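PDB 4JJJ: cellulose 1,4-beta-cellobiosidase from Thermobifida fusca, which probably hydrolyses cellulose as a family 48 cellobiohydrolase, this chain being the glycoside hydrolase part of a longer protein that also has a carbohydrate-binding module. Local coordinates for residues Met267-Lys270 and Tyr271-Ile275; Gly348-Asp351 and Trp352-Phe356. The protein carries 1 engineered substitution. All coordinates share one frame; numbering follows the deposited sequence.

Overall arrangement
Both contacts are local, and they lie on the same side of the chain's centre, about 16 Å apart between centres. Contact 1 is a buried turn in the loop between helix 250-263 and strand 302-306, and its chemistry is mainly polar, with a phenylalanine pair beside it: a carboxylate holds backbone amides, while a lysine and a tyrosine reach bound glucose. Contact 2, on helix 348-365, is only partly buried and rests on regular main-chain bonding, with one face of the helix turned inward. The two meet through Met267 of the loop segment, whose CE lies 3.5 Å from Trp352 CE2, so the start of the sugar-binding loop packs against the inward face of the helix.

Contact 1: residues Met267-Lys270 and Tyr271-Ile275. With BGC (beta-D-glucopyranose), chain D; BGC (beta-D-glucopyranose), chain B.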
# COMPACT_ATOMS: atom_id res chain seq x y z
N MET A 267 -3.65 9.49 9.78
CA MET A 267 -4.90 10.22 9.91
C MET A 267 -4.75 11.72 9.88
O MET A 267 -5.76 12.45 9.96
CB MET A 267 -5.58 9.80 11.19
CG MET A 267 -6.07 8.37 11.23
SD MET A 267 -6.96 8.10 12.77
CE MET A 267 -7.16 6.35 12.78
N PHE A 268 -3.48 12.17 9.79
CA PHE A 268 -3.14 13.61 9.93
C PHE A 268 -2.69 14.23 8.63
O PHE A 268 -1.97 13.59 7.86
CB PHE A 268 -2.15 13.84 11.05
CG PHE A 268 -2.75 13.63 12.36
CD1 PHE A 268 -2.91 12.33 12.83
CD2 PHE A 268 -3.26 14.67 13.12
CE1 PHE A 268 -3.54 12.08 14.03
CE2 PHE A 268 -3.88 14.43 14.33
CZ PHE A 268 -4.03 13.14 14.80
N ASP A 269 -2.99 15.50 8.45
CA ASP A 269 -2.41 16.26 7.33
C ASP A 269 -0.86 16.12 7.34
O ASP A 269 -0.25 16.05 8.41
CB ASP A 269 -2.80 17.75 7.50
CG ASP A 269 -2.28 18.61 6.37
OD1 ASP A 269 -2.95 18.65 5.31
OD2 ASP A 269 -1.22 19.24 6.57
N LYS A 270 -0.26 16.18 6.16
CA LYS A 270 1.15 15.99 6.04
C LYS A 270 1.92 16.85 7.04
O LYS A 270 2.85 16.38 7.68
CB LYS A 270 1.58 16.28 4.65
CG LYS A 270 2.99 15.92 4.27
CD LYS A 270 3.38 16.31 2.83
CE LYS A 270 4.82 15.97 2.53
NZ LYS A 270 5.13 16.32 1.13
N TYR A 271 1.61 18.15 7.05
CA TYR A 271 2.31 19.07 7.91
C TYR A 271 1.41 19.56 9.06
O TYR A 271 1.61 20.68 9.62
CB TYR A 271 2.87 20.24 7.11
CG TYR A 271 4.01 19.83 6.22
CD1 TYR A 271 5.24 19.56 6.76
CD2 TYR A 271 3.79 19.67 4.82
CE1 TYR A 271 6.31 19.11 5.92
CE2 TYR A 271 4.84 19.23 3.99
CZ TYR A 271 6.07 18.95 4.59
OH TYR A 271 7.09 18.54 3.70
N PHE A 272 0.52 18.71 9.52
CA PHE A 272 -0.35 18.94 10.62
C PHE A 272 -1.11 20.28 10.48
O PHE A 272 -1.34 20.93 11.47
CB PHE A 272 0.42 18.83 11.96
CG PHE A 272 0.96 17.43 12.23
CD1 PHE A 272 0.13 16.46 12.80
CD2 PHE A 272 2.28 17.09 11.87
CE1 PHE A 272 0.66 15.17 12.91
CE2 PHE A 272 2.78 15.81 12.04
CZ PHE A 272 1.92 14.84 12.53
N LYS A 273 -1.44 20.63 9.26
CA LYS A 273 -2.34 21.79 9.06
C LYS A 273 -3.71 21.48 9.52
O LYS A 273 -4.22 20.34 9.46
CB LYS A 273 -2.47 22.12 7.63
CG LYS A 273 -1.23 22.53 6.91
CD LYS A 273 -0.73 23.88 7.22
CE LYS A 273 -0.05 24.52 5.99
NZ LYS A 273 0.39 25.87 6.47
N LYS A 274 -4.44 22.52 9.91
CA LYS A 274 -5.82 22.31 10.19
C LYS A 274 -6.55 21.81 8.94
O LYS A 274 -6.36 22.31 7.81
CB LYS A 274 -6.45 23.65 10.54
CG LYS A 274 -7.94 23.63 10.90
CD LYS A 274 -8.35 25.07 11.31
CE LYS A 274 -9.80 25.16 11.71
NZ LYS A 274 -10.06 24.62 13.08
N ILE A 275 -7.40 20.82 9.14
CA ILE A 275 -8.19 20.33 8.02
C ILE A 275 -9.31 21.23 7.60
O ILE A 275 -10.08 21.74 8.45
CB ILE A 275 -8.83 18.95 8.33
CG1 ILE A 275 -7.77 17.94 8.77
CG2 ILE A 275 -9.70 18.53 7.14
CD1 ILE A 275 -6.78 17.57 7.70
C2 BGC D . 7.15 12.96 1.13
C3 BGC D . 8.27 13.94 1.44
C4 BGC D . 9.35 13.32 2.32
C5 BGC D . 9.80 11.99 1.78
C6 BGC D . 10.72 11.21 2.65
C1 BGC D . 7.78 11.66 0.57
O2 BGC D . 6.18 13.49 0.24
O3 BGC D . 7.72 15.12 2.09
O4 BGC D . 10.47 14.27 2.26
O5 BGC D . 8.66 11.12 1.54
O6 BGC D . 11.18 10.03 2.02
C2 BGC B . 12.38 15.10 3.21
C3 BGC B . 13.00 15.56 4.52
C4 BGC B . 12.08 16.60 5.21
C5 BGC B . 10.67 16.02 5.34
C6 BGC B . 9.64 17.07 5.87
C1 BGC B . 10.99 14.53 3.49
O2 BGC B . 13.22 14.09 2.70
O3 BGC B . 14.28 16.15 4.21
O4 BGC B . 12.51 16.87 6.54
O5 BGC B . 10.22 15.62 4.04
O6 BGC B . 9.45 18.15 4.95
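Asp269 and Phe272 close a type I beta turn, with Phe272 N bonded to Asp269 O at 3.0 Å and the donor standing well above the carbonyl plane. The Asp269 carboxylate gathers two further amides: its OD2 accepts Lys273 N at 3.0 Å and, less straight (139°), forms an Asx turn with Tyr271 N at 3.1 Å, the two amides arriving from opposite faces of the carboxylate plane. The carboxylate folds back over the turn because chi1 of Asp269 (-178°) sets CG opposite the backbone N. Tyr385 also bonds OD2, and Ser320 and Asn379 hold OD1, so this buried group is gripped on both oxygens. Among apolar contacts, Phe268 CB touches Phe272 CE1 at 3.6 Å, and the two rings meet obliquely, their planes at 43°. Lys270 and Tyr271 run side by side in the same direction. Lys270 CG lies over the ring face in a CH-pi contact, 4.2 Å from the Tyr271 centroid; the chain, extended beyond CG, passes CE2 at the rim and carries NZ to the sugar.

Sugar contacts come from the ends of these two side chains. Lys270 NZ, also salt-bridged to Glu108, donates to O2 of the chain D glucose at 3.1 Å and weakly to its O3. Tyr271 OH donates to O6 of the chain B glucose at 2.7 Å, with that oxygen at the ring edge and in its plane. A leucine in place of Tyr271 would probably leave this O6 and Ile106 N without their phenolic partner and take away the ring face under Lys270 CG. The arrangement is a glycan-binding loop, in which a type I beta turn overlaid by an Asx turn presents adjacent lysine and tyrosine side chains to the bound glucose units of a family 48 hydrolase.

Contact 2: residues Gly348-Asp351 and Trp352-Phe356; sequences GVQD and WATSF
Trp352 leans back on Gly348, one turn earlier in the helix. Its CB lies 3.6 Å from Gly348 O, the carbonyl that also accepts Trp352 N at 3.1 Å. A chi1 of -84° keeps CG on the side of the backbone N, and the indole stands out from the helix with its CD1 edge turned back toward Gly348 O, 3.3 Å away, the oxygen sitting near the ring plane. Beyond CD1, NE1 bonds Gly260 O, tying the indole to helix 250-263. The ring also touches Ala332 and Leu335 of helix 329-337. The backbone beneath is the first part of alpha-helix 348-365, within a catalytic domain of (alpha/alpha)6 fold, and its i to i+4 bonds continue in order: Ala353 N to Val349 O, Thr354 N to Gln350 O at 2.9 Å, and Ser355 N to Asp351 O. Thr354 OG1 also comes to 3.0 Å from Gln350 O. Asp351 makes salt bridges from OD2 to Arg264 and Lys290, while Ser355 OG bonds the backbone oxygen of Tyr295 and the side chain of Gln359.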
# COMPACT_ATOMS: atom_id res chain seq x y z
N GLY A 348 -6.27 6.59 21.62
CA GLY A 348 -6.22 5.73 20.45
C GLY A 348 -7.58 5.18 20.07
O GLY A 348 -7.92 5.11 18.91
N VAL A 349 -8.33 4.68 21.06
CA VAL A 349 -9.58 4.10 20.78
C VAL A 349 -10.55 5.11 20.19
O VAL A 349 -11.25 4.89 19.15
CB VAL A 349 -10.15 3.43 22.06
CG1 VAL A 349 -11.56 3.03 21.79
CG2 VAL A 349 -9.39 2.18 22.32
N GLN A 350 -10.62 6.31 20.83
CA GLN A 350 -11.49 7.38 20.34
C GLN A 350 -11.14 7.76 18.90
O GLN A 350 -12.06 7.99 18.07
CB GLN A 350 -11.30 8.62 21.25
CG GLN A 350 -12.24 9.78 20.91
CD GLN A 350 -13.71 9.51 21.24
OE1 GLN A 350 -14.06 9.00 22.32
NE2 GLN A 350 -14.61 9.98 20.33
N ASP A 351 -9.88 7.85 18.63
CA ASP A 351 -9.43 8.27 17.28
C ASP A 351 -9.92 7.23 16.27
O ASP A 351 -10.39 7.58 15.17
CB ASP A 351 -7.93 8.53 17.24
CG ASP A 351 -7.52 9.79 17.88
OD1 ASP A 351 -8.35 10.66 18.22
OD2 ASP A 351 -6.31 9.93 18.10
N TRP A 352 -9.75 5.94 16.59
CA TRP A 352 -10.18 4.84 15.69
C TRP A 352 -11.69 4.78 15.60
O TRP A 352 -12.22 4.46 14.55
CB TRP A 352 -9.55 3.54 16.09
CG TRP A 352 -8.16 3.43 15.49
CD1 TRP A 352 -6.95 3.61 16.14
CD2 TRP A 352 -7.85 3.24 14.15
NE1 TRP A 352 -5.91 3.45 15.26
CE2 TRP A 352 -6.47 3.19 14.03
CE3 TRP A 352 -8.64 3.03 13.01
CZ2 TRP A 352 -5.86 2.97 12.82
CZ3 TRP A 352 -8.03 2.75 11.82
CH2 TRP A 352 -6.64 2.73 11.71
N ALA A 353 -12.43 5.14 16.70
CA ALA A 353 -13.90 5.16 16.58
C ALA A 353 -14.35 6.30 15.64
O ALA A 353 -15.23 6.12 14.75
CB ALA A 353 -14.52 5.31 17.92
N THR A 354 -13.65 7.42 15.72
CA THR A 354 -13.93 8.54 14.78
C THR A 354 -13.59 8.12 13.35
O THR A 354 -14.38 8.34 12.46
CB THR A 354 -13.15 9.76 15.20
OG1 THR A 354 -13.50 10.11 16.54
CG2 THR A 354 -13.43 10.89 14.30
N SER A 355 -12.46 7.50 13.21
CA SER A 355 -12.03 7.00 11.86
C SER A 355 -12.98 5.94 11.25
O SER A 355 -13.25 5.97 10.06
CB SER A 355 -10.59 6.44 11.89
OG SER A 355 -10.10 6.13 10.59
N PHE A 356 -13.46 4.99 12.08
CA PHE A 356 -14.41 3.99 11.63
C PHE A 356 -15.60 4.67 10.94
O PHE A 356 -16.00 4.34 9.81
CB PHE A 356 -14.80 3.11 12.79
CG PHE A 356 -15.83 2.06 12.52
CD1 PHE A 356 -15.75 1.24 11.42
CD2 PHE A 356 -16.89 1.81 13.38
CE1 PHE A 356 -16.67 0.24 11.17
CE2 PHE A 356 -17.80 0.82 13.18
CZ PHE A 356 -17.71 0.02 12.06